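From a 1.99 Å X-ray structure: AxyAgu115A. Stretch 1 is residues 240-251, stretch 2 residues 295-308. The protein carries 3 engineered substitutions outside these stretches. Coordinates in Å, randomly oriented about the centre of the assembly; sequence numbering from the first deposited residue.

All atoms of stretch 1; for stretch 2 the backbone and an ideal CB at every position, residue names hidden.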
ATOM      1  N   VAL A 240     -25.192  24.518 -42.700  1.00 36.65           N
ATOM      2  CA  VAL A 240     -24.935  23.824 -41.442  1.00 32.58           C
ATOM      3  C   VAL A 240     -26.039  24.231 -40.468  1.00 37.21           C
ATOM      4  O   VAL A 240     -26.152  25.402 -40.107  1.00 37.83           O
ATOM      5  CB  VAL A 240     -23.547  24.159 -40.891  1.00 35.53           C
ATOM      6  CG1 VAL A 240     -23.356  23.573 -39.466  1.00 33.82           C
ATOM      7  CG2 VAL A 240     -22.473  23.660 -41.858  1.00 33.97           C
ATOM      8  N   ILE A 241     -26.864  23.269 -40.056  1.00 36.10           N
ATOM      9  CA  ILE A 241     -27.983  23.521 -39.149  1.00 31.79           C
ATOM     10  C   ILE A 241     -27.417  23.664 -37.743  1.00 32.61           C
ATOM     11  O   ILE A 241     -26.738  22.761 -37.241  1.00 33.29           O
ATOM     12  CB  ILE A 241     -29.002  22.370 -39.209  1.00 36.51           C
ATOM     13  CG1 ILE A 241     -29.434  22.062 -40.661  1.00 39.73           C
ATOM     14  CG2 ILE A 241     -30.192  22.640 -38.363  1.00 35.36           C
ATOM     15  CD1 ILE A 241     -30.081  20.672 -40.800  1.00 41.23           C
ATOM     16  N   MET A 242     -27.678  24.787 -37.098  1.00 32.91           N
ATOM     17  CA  MET A 242     -27.098  24.980 -35.772  1.00 33.80           C
ATOM     18  C   MET A 242     -28.018  24.380 -34.714  1.00 36.49           C
ATOM     19  O   MET A 242     -29.241  24.401 -34.845  1.00 36.20           O
ATOM     20  CB  MET A 242     -26.851  26.471 -35.497  1.00 33.79           C
ATOM     21  CG  MET A 242     -25.735  27.095 -36.370  1.00 34.41           C
ATOM     22  SD  MET A 242     -24.187  26.098 -36.345  1.00 35.90           S
ATOM     23  CE  MET A 242     -23.819  26.155 -34.565  1.00 34.37           C
ATOM     24  N   GLY A 243     -27.422  23.825 -33.662  1.00 33.55           N
ATOM     25  CA  GLY A 243     -28.234  23.467 -32.508  1.00 30.02           C
ATOM     26  C   GLY A 243     -27.559  23.868 -31.212  1.00 32.07           C
ATOM     27  O   GLY A 243     -26.534  24.563 -31.198  1.00 32.92           O
ATOM     28  N   ALA A 244     -28.102  23.372 -30.109  1.00 34.99           N
ATOM     29  CA  ALA A 244     -27.591  23.766 -28.816  1.00 37.77           C
ATOM     30  C   ALA A 244     -27.785  22.622 -27.849  1.00 36.82           C
ATOM     31  O   ALA A 244     -28.694  21.796 -28.000  1.00 37.39           O
ATOM     32  CB  ALA A 244     -28.309  25.049 -28.299  1.00 37.49           C
ATOM     33  N   SER A 245     -26.934  22.587 -26.828  1.00 38.53           N
ATOM     34  CA  SER A 245     -26.978  21.485 -25.901  1.00 44.53           C
ATOM     35  C   SER A 245     -28.235  21.564 -25.041  1.00 46.88           C
ATOM     36  O   SER A 245     -29.011  22.529 -25.075  1.00 41.17           O
ATOM     37  CB  SER A 245     -25.715  21.456 -25.044  1.00 45.49           C
ATOM     38  OG  SER A 245     -25.784  22.442 -24.016  1.00 46.95           O
ATOM     39  N   HIS A 246     -28.365  20.522 -24.218  1.00 50.77           N
ATOM     40  CA  HIS A 246     -29.523  20.253 -23.377  1.00 50.54           C
ATOM     41  C   HIS A 246     -29.896  21.406 -22.459  1.00 50.08           C
ATOM     42  O   HIS A 246     -31.056  21.490 -22.044  1.00 57.97           O
ATOM     43  CB  HIS A 246     -29.227  19.004 -22.538  1.00 56.92           C
ATOM     44  CG  HIS A 246     -27.783  18.865 -22.163  1.00 60.78           C
ATOM     45  ND1 HIS A 246     -27.254  19.445 -21.028  1.00 61.10           N
ATOM     46  CD2 HIS A 246     -26.752  18.223 -22.774  1.00 60.39           C
ATOM     47  CE1 HIS A 246     -25.965  19.165 -20.950  1.00 62.55           C
ATOM     48  NE2 HIS A 246     -25.636  18.416 -21.991  1.00 61.17           N
ATOM     49  N   HIS A 247     -28.941  22.252 -22.130  1.00 48.15           N
ATOM     50  CA  HIS A 247     -29.184  23.386 -21.271  1.00 49.36           C
ATOM     51  C   HIS A 247     -29.101  24.728 -21.939  1.00 48.26           C
ATOM     52  O   HIS A 247     -28.803  25.677 -21.298  1.00 49.22           O
ATOM     53  CB  HIS A 247     -28.290  23.379 -20.051  1.00 66.15           C
ATOM     54  CG  HIS A 247     -26.839  23.494 -20.342  1.00 77.81           C
ATOM     55  ND1 HIS A 247     -26.136  24.654 -20.149  1.00 79.91           N
ATOM     56  CD2 HIS A 247     -25.937  22.577 -20.732  1.00 80.16           C
ATOM     57  CE1 HIS A 247     -24.872  24.463 -20.454  1.00 80.60           C
ATOM     58  NE2 HIS A 247     -24.723  23.204 -20.805  1.00 81.24           N
ATOM     59  N   GLU A 248     -29.315  24.796 -23.235  1.00 44.91           N
ATOM     60  CA  GLU A 248     -29.243  26.058 -23.967  1.00 42.17           C
ATOM     61  C   GLU A 248     -30.505  26.257 -24.800  1.00 41.48           C
ATOM     62  O   GLU A 248     -30.438  26.299 -26.031  1.00 44.10           O
ATOM     63  CB  GLU A 248     -27.983  26.101 -24.833  1.00 40.80           C
ATOM     64  CG  GLU A 248     -26.648  26.041 -23.993  1.00 47.07           C
ATOM     65  CD  GLU A 248     -25.414  25.823 -24.881  1.00 54.82           C
ATOM     66  OE1 GLU A 248     -25.363  24.805 -25.609  1.00 54.48           O
ATOM     67  OE2 GLU A 248     -24.496  26.670 -24.870  1.00 56.93           O
ATOM     68  N   PRO A 249     -31.665  26.438 -24.160  1.00 40.70           N
ATOM     69  CA  PRO A 249     -32.914  26.580 -24.917  1.00 38.13           C
ATOM     70  C   PRO A 249     -33.097  27.932 -25.610  1.00 40.67           C
ATOM     71  O   PRO A 249     -32.516  28.959 -25.242  1.00 42.35           O
ATOM     72  CB  PRO A 249     -33.997  26.386 -23.854  1.00 43.24           C
ATOM     73  CG  PRO A 249     -33.324  26.777 -22.535  1.00 42.56           C
ATOM     74  CD  PRO A 249     -31.907  26.349 -22.693  1.00 42.36           C
ATOM     75  N   CYS A 250     -33.923  27.885 -26.665  1.00 36.93           N
ATOM     76  CA  CYS A 250     -34.454  29.059 -27.350  1.00 36.75           C
ATOM     77  C   CYS A 250     -33.344  29.894 -27.970  1.00 34.55           C
ATOM     78  O   CYS A 250     -33.395  31.127 -27.949  1.00 39.59           O
ATOM     79  CB  CYS A 250     -35.273  29.915 -26.388  1.00 36.75           C
ATOM     80  SG  CYS A 250     -36.861  29.150 -26.125  1.00 46.15           S
ATOM     81  N   LEU A 251     -32.336  29.214 -28.500  1.00 35.95           N
ATOM     82  CA  LEU A 251     -31.273  29.805 -29.332  1.00 41.65           C
ATOM     83  C   LEU A 251     -30.339  30.715 -28.531  1.00 43.10           C
ATOM     84  O   LEU A 251     -29.728  31.650 -29.074  1.00 40.96           O
ATOM     85  CB  LEU A 251     -31.861  30.542 -30.540  1.00 36.16           C
ATOM     86  CG  LEU A 251     -32.802  29.687 -31.403  1.00 35.27           C
ATOM     87  CD1 LEU A 251     -33.404  30.533 -32.545  1.00 39.23           C
ATOM     88  CD2 LEU A 251     -32.074  28.408 -31.967  1.00 30.95           C
ATOM     89  N   UNK A 295     -31.130  28.785 -40.095  1.00 42.56           N
ATOM     90  CA  UNK A 295     -31.496  27.370 -40.088  1.00 41.75           C
ATOM     91  C   UNK A 295     -30.943  26.718 -38.820  1.00 37.05           C
ATOM     92  O   UNK A 295     -29.719  26.628 -38.637  1.00 34.33           O
ATOM     93  CB  UNK A 295     -30.971  26.661 -41.338  1.00 41.75           C
ATOM     94  N   UNK A 296     -31.827  26.250 -37.943  1.00 33.27           N
ATOM     95  CA  UNK A 296     -31.367  25.693 -36.674  1.00 33.76           C
ATOM     96  C   UNK A 296     -32.457  24.772 -36.138  1.00 34.95           C
ATOM     97  O   UNK A 296     -33.564  24.698 -36.672  1.00 32.85           O
ATOM     98  CB  UNK A 296     -31.032  26.796 -35.668  1.00 33.76           C
ATOM     99  N   UNK A 297     -32.114  24.025 -35.104  1.00 31.83           N
ATOM    100  CA  UNK A 297     -33.088  23.282 -34.328  1.00 33.87           C
ATOM    101  C   UNK A 297     -33.148  23.960 -32.971  1.00 37.63           C
ATOM    102  O   UNK A 297     -32.101  24.222 -32.359  1.00 36.52           O
ATOM    103  CB  UNK A 297     -32.727  21.800 -34.214  1.00 33.87           C
ATOM    104  N   UNK A 298     -34.349  24.345 -32.557  1.00 33.31           N
ATOM    105  CA  UNK A 298     -34.529  25.052 -31.293  1.00 29.98           C
ATOM    106  C   UNK A 298     -34.599  24.039 -30.163  1.00 33.70           C
ATOM    107  O   UNK A 298     -35.453  23.139 -30.166  1.00 39.25           O
ATOM    108  CB  UNK A 298     -35.787  25.922 -31.321  1.00 29.98           C
ATOM    109  N   UNK A 299     -33.709  24.178 -29.184  1.00 35.76           N
ATOM    110  CA  UNK A 299     -33.786  23.315 -28.015  1.00 36.10           C
ATOM    111  C   UNK A 299     -34.827  23.887 -27.060  1.00 36.23           C
ATOM    112  O   UNK A 299     -34.933  25.105 -26.888  1.00 39.22           O
ATOM    113  CB  UNK A 299     -32.423  23.184 -27.331  1.00 36.10           C
ATOM    114  N   UNK A 300     -35.656  23.016 -26.486  1.00 39.93           N
ATOM    115  CA  UNK A 300     -36.659  23.462 -25.521  1.00 39.52           C
ATOM    116  C   UNK A 300     -36.386  22.746 -24.198  1.00 41.47           C
ATOM    117  O   UNK A 300     -35.539  21.855 -24.121  1.00 43.83           O
ATOM    118  CB  UNK A 300     -38.078  23.184 -26.020  1.00 39.52           C
ATOM    119  N   UNK A 301     -37.100  23.154 -23.153  1.00 41.54           N
ATOM    120  CA  UNK A 301     -36.813  22.669 -21.818  1.00 49.95           C
ATOM    121  C   UNK A 301     -35.974  23.668 -21.032  1.00 51.63           C
ATOM    122  O   UNK A 301     -35.755  24.800 -21.467  1.00 46.67           O
ATOM    123  CB  UNK A 301     -36.097  21.319 -21.890  1.00 49.95           C
ATOM    124  N   UNK A 302     -35.462  23.219 -19.868  1.00 51.89           N
ATOM    125  CA  UNK A 302     -34.586  24.069 -19.061  1.00 58.03           C
ATOM    126  C   UNK A 302     -33.790  23.332 -17.984  1.00 65.37           C
ATOM    127  O   UNK A 302     -34.365  22.885 -16.986  1.00 68.60           O
ATOM    128  CB  UNK A 302     -35.425  25.160 -18.393  1.00 58.03           C
ATOM    129  N   UNK A 303     -32.467  23.313 -18.142  1.00 66.87           N
ATOM    130  CA  UNK A 303     -31.561  22.707 -17.171  1.00 73.24           C
ATOM    131  C   UNK A 303     -30.695  23.820 -16.566  1.00 78.68           C
ATOM    132  O   UNK A 303     -30.625  24.916 -17.122  1.00 79.10           O
ATOM    133  CB  UNK A 303     -30.698  21.624 -17.820  1.00 73.24           C
ATOM    134  N   UNK A 304     -30.040  23.550 -15.438  1.00 83.18           N
ATOM    135  CA  UNK A 304     -29.211  24.549 -14.800  1.00 82.97           C
ATOM    136  C   UNK A 304     -28.039  24.954 -15.674  1.00 85.00           C
ATOM    137  O   UNK A 304     -27.691  24.303 -16.669  1.00 78.49           O
ATOM    138  CB  UNK A 304     -28.705  24.030 -13.453  1.00 82.97           C
ATOM    139  N   UNK A 305     -27.413  26.061 -15.279  1.00 85.63           N
ATOM    140  CA  UNK A 305     -26.298  26.620 -16.034  1.00 84.12           C
ATOM    141  C   UNK A 305     -25.025  25.809 -15.829  1.00 79.40           C
ATOM    142  O   UNK A 305     -24.728  25.351 -14.717  1.00 77.11           O
ATOM    143  CB  UNK A 305     -26.062  28.077 -15.630  1.00 84.12           C
ATOM    144  N   UNK A 306     -24.267  25.653 -16.918  1.00 77.38           N
ATOM    145  CA  UNK A 306     -23.030  24.876 -16.933  1.00 77.30           C
ATOM    146  C   UNK A 306     -23.278  23.439 -16.469  1.00 84.46           C
ATOM    147  O   UNK A 306     -22.638  22.945 -15.534  1.00 85.85           O
ATOM    148  CB  UNK A 306     -21.975  25.541 -16.048  1.00 77.30           C
ATOM    149  N   UNK A 307     -24.225  22.772 -17.138  1.00 84.84           N
ATOM    150  CA  UNK A 307     -24.522  21.347 -16.937  1.00 87.85           C
ATOM    151  C   UNK A 307     -24.747  21.021 -15.456  1.00 85.54           C
ATOM    152  O   UNK A 307     -24.061  20.187 -14.857  1.00 84.08           O
ATOM    153  CB  UNK A 307     -23.383  20.488 -17.490  1.00 87.85           C
ATOM    154  N   UNK A 308     -25.725  21.707 -14.866  1.00 82.57           N
ATOM    155  CA  UNK A 308     -26.205  21.414 -13.523  1.00 79.32           C
ATOM    156  C   UNK A 308     -27.688  21.050 -13.588  1.00 78.05           C
ATOM    157  O   UNK A 308     -28.328  21.121 -14.643  1.00 73.54           O
ATOM    158  CB  UNK A 308     -25.976  22.604 -12.589  1.00 79.32           C
TER

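Position 295 sets its CB sideways to stretch 1, 4.9 Å from Ile241 CA. Its carbonyl O accepts from Met242 N at 3.2 Å, a bond any residue could make, so the side chain need only run past Ile241. A long chain, polar or apolar, would do. The residue is Glu295: its extended chain brings CD to 3.9 Å from Ile241 CG1, while both carboxylate oxygens are bonded elsewhere in the structure.

At 296 the backbone bridges Met242, and the ideal CB lies only 3.1 Å from Met242 O, with Leu251 CD2 at 4.2 Å. That closeness says little about what lies beyond CB; several side chains able to lie against a methyl group would suit. Asn296 is found; its CG packs 3.7 Å from Leu251 CD2.

Position 297 donates its N to Met242 O at 2.9 Å, completing the pair of backbone bonds around that bridge. Its CB points sideways, 4.9 Å from Ile241 CG2, so an aliphatic residue is a natural choice. Ile297 places CG1 4.0 Å from Ile241 CG2.

The CB of 298 again points sideways, 4.5 Å from Leu251 CD2 and 5.2 Å from Cys250 CA. This apolar surface calls for another aliphatic chain. Ile298 divides its branches between the two: CG1 is 4.0 Å from Leu251 CD2, and CG2 is 3.9 Å from Cys250 CA.

Position 299 points toward stretch 1 into a ring of carbonyls, its CB 3.9 Å from Glu248 O, 4.0 Å from Ala244 O and 4.1 Å from Ser245 O. So many acceptors favour a short donor, Ser or Thr, and disfavour an acid. Thr299 donates from OG1 to Ala244 O at 2.9 Å. A water links its OG1 to Ala244 N, and the backbone O of Thr299 accepts from Cys250 N at 3.0 Å.

Position 300 points away, so stretch 1 hardly restricts it; the residue is Ile300. At 301, phi/psi of 99/-169 would jam a CB against the preceding carbonyl, which calls for glycine, and Gly301 it is. Position 302 also points away and is Met302.

The CB of 303 points toward stretch 1, 3.7 Å from His247 CB, with the His246 ring farther along. A long polar chain could pass the first histidine to reach the second. Arg303 does so, bringing NH1 to 2.9 Å from His246 ND1.

At 304 stretch 1 leaves an ideal CB free, so it sets little limit; the residue is Gly304, whose O lies 3.6 Å from His247 CB. Position 305 points away and is Glu305; 306 does likewise and is Ala306. At 307 the CB is 4.5 Å from both His247 NE2 and His246 CE1, so a short polar or acidic group would suit. Asp307 brings OD1 to 3.1 Å from His246 CE1 and forms a salt bridge with Arg303 (NH1 to OD1, 2.7 Å). Position 308, pointing away, is Thr308, whose OG1 donates to Glu305 O at 2.9 Å.

Stretch 2 (295-308) ENIITIGMRGEADT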
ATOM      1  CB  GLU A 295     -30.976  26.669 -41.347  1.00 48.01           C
ATOM      2  CG  GLU A 295     -31.641  25.320 -41.593  1.00 55.14           C
ATOM      3  CD  GLU A 295     -31.243  24.637 -42.916  1.00 57.95           C
ATOM      4  OE1 GLU A 295     -30.304  25.104 -43.612  1.00 56.88           O
ATOM      5  OE2 GLU A 295     -31.884  23.609 -43.242  1.00 58.25           O
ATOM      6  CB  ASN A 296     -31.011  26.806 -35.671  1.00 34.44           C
ATOM      7  CG  ASN A 296     -32.055  27.907 -35.642  1.00 37.07           C
ATOM      8  OD1 ASN A 296     -33.263  27.627 -35.527  1.00 36.63           O
ATOM      9  ND2 ASN A 296     -31.605  29.168 -35.793  1.00 34.91           N
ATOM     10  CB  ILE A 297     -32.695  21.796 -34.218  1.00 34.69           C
ATOM     11  CG1 ILE A 297     -32.745  21.147 -35.619  1.00 31.33           C
ATOM     12  CG2 ILE A 297     -33.609  21.047 -33.216  1.00 28.70           C
ATOM     13  CD1 ILE A 297     -32.207  19.710 -35.591  1.00 34.99           C
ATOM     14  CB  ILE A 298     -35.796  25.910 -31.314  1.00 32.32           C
ATOM     15  CG1 ILE A 298     -35.753  26.901 -32.489  1.00 33.58           C
ATOM     16  CG2 ILE A 298     -35.970  26.615 -29.948  1.00 31.60           C
ATOM     17  CD1 ILE A 298     -37.063  27.725 -32.626  1.00 32.67           C
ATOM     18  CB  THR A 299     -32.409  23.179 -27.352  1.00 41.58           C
ATOM     19  OG1 THR A 299     -31.519  22.474 -28.242  1.00 40.29           O
ATOM     20  CG2 THR A 299     -32.508  22.381 -26.037  1.00 44.65           C
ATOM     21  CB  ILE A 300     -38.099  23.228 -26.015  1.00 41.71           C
ATOM     22  CG1 ILE A 300     -38.327  21.738 -26.316  1.00 40.43           C
ATOM     23  CG2 ILE A 300     -38.375  24.086 -27.281  1.00 38.68           C
ATOM     24  CD1 ILE A 300     -39.817  21.343 -26.402  1.00 39.92           C
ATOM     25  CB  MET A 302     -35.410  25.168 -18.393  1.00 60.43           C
ATOM     26  CG  MET A 302     -34.585  26.364 -17.968  1.00 62.67           C
ATOM     27  SD  MET A 302     -35.503  27.376 -16.790  1.00 62.49           S
ATOM     28  CE  MET A 302     -34.240  28.571 -16.290  1.00 63.79           C
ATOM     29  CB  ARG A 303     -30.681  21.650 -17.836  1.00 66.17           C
ATOM     30  CG  ARG A 303     -31.333  20.281 -17.949  1.00 67.57           C
ATOM     31  CD  ARG A 303     -30.330  19.227 -18.388  1.00 66.19           C
ATOM     32  NE  ARG A 303     -29.535  18.729 -17.270  1.00 71.33           N
ATOM     33  CZ  ARG A 303     -28.217  18.869 -17.169  1.00 66.72           C
ATOM     34  NH1 ARG A 303     -27.541  19.495 -18.123  1.00 63.42           N
ATOM     35  NH2 ARG A 303     -27.575  18.385 -16.115  1.00 62.71           N
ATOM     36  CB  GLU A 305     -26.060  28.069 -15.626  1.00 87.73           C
ATOM     37  CG  GLU A 305     -27.120  29.011 -16.128  1.00 87.98           C
ATOM     38  CD  GLU A 305     -26.819  30.441 -15.762  1.00 89.15           C
ATOM     39  OE1 GLU A 305     -26.327  30.676 -14.633  1.00 91.57           O
ATOM     40  OE2 GLU A 305     -27.054  31.323 -16.610  1.00 86.56           O
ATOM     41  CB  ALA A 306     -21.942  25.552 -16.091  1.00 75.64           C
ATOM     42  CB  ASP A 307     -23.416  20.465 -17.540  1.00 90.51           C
ATOM     43  CG  ASP A 307     -23.811  18.983 -17.617  1.00 93.82           C
ATOM     44  OD1 ASP A 307     -24.940  18.687 -18.056  1.00 93.30           O
ATOM     45  OD2 ASP A 307     -22.991  18.107 -17.248  1.00 96.80           O
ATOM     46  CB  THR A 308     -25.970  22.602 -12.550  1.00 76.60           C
ATOM     47  OG1 THR A 308     -26.560  23.804 -13.066  1.00 70.10           O
ATOM     48  CG2 THR A 308     -24.466  22.840 -12.301  1.00 77.26           C
TER
HETATM   49  O   HOH W   1     -27.537  27.593 -39.767  1.00 35.46           O
HETATM   50  O   HOH W   2     -30.810  22.018 -31.046  1.00 36.21           O
HETATM   51  O   HOH W   3     -33.728  20.115 -23.594  1.00 40.20           O
HETATM   52  O   HOH W   4     -31.668  26.366 -28.660  1.00 35.11           O
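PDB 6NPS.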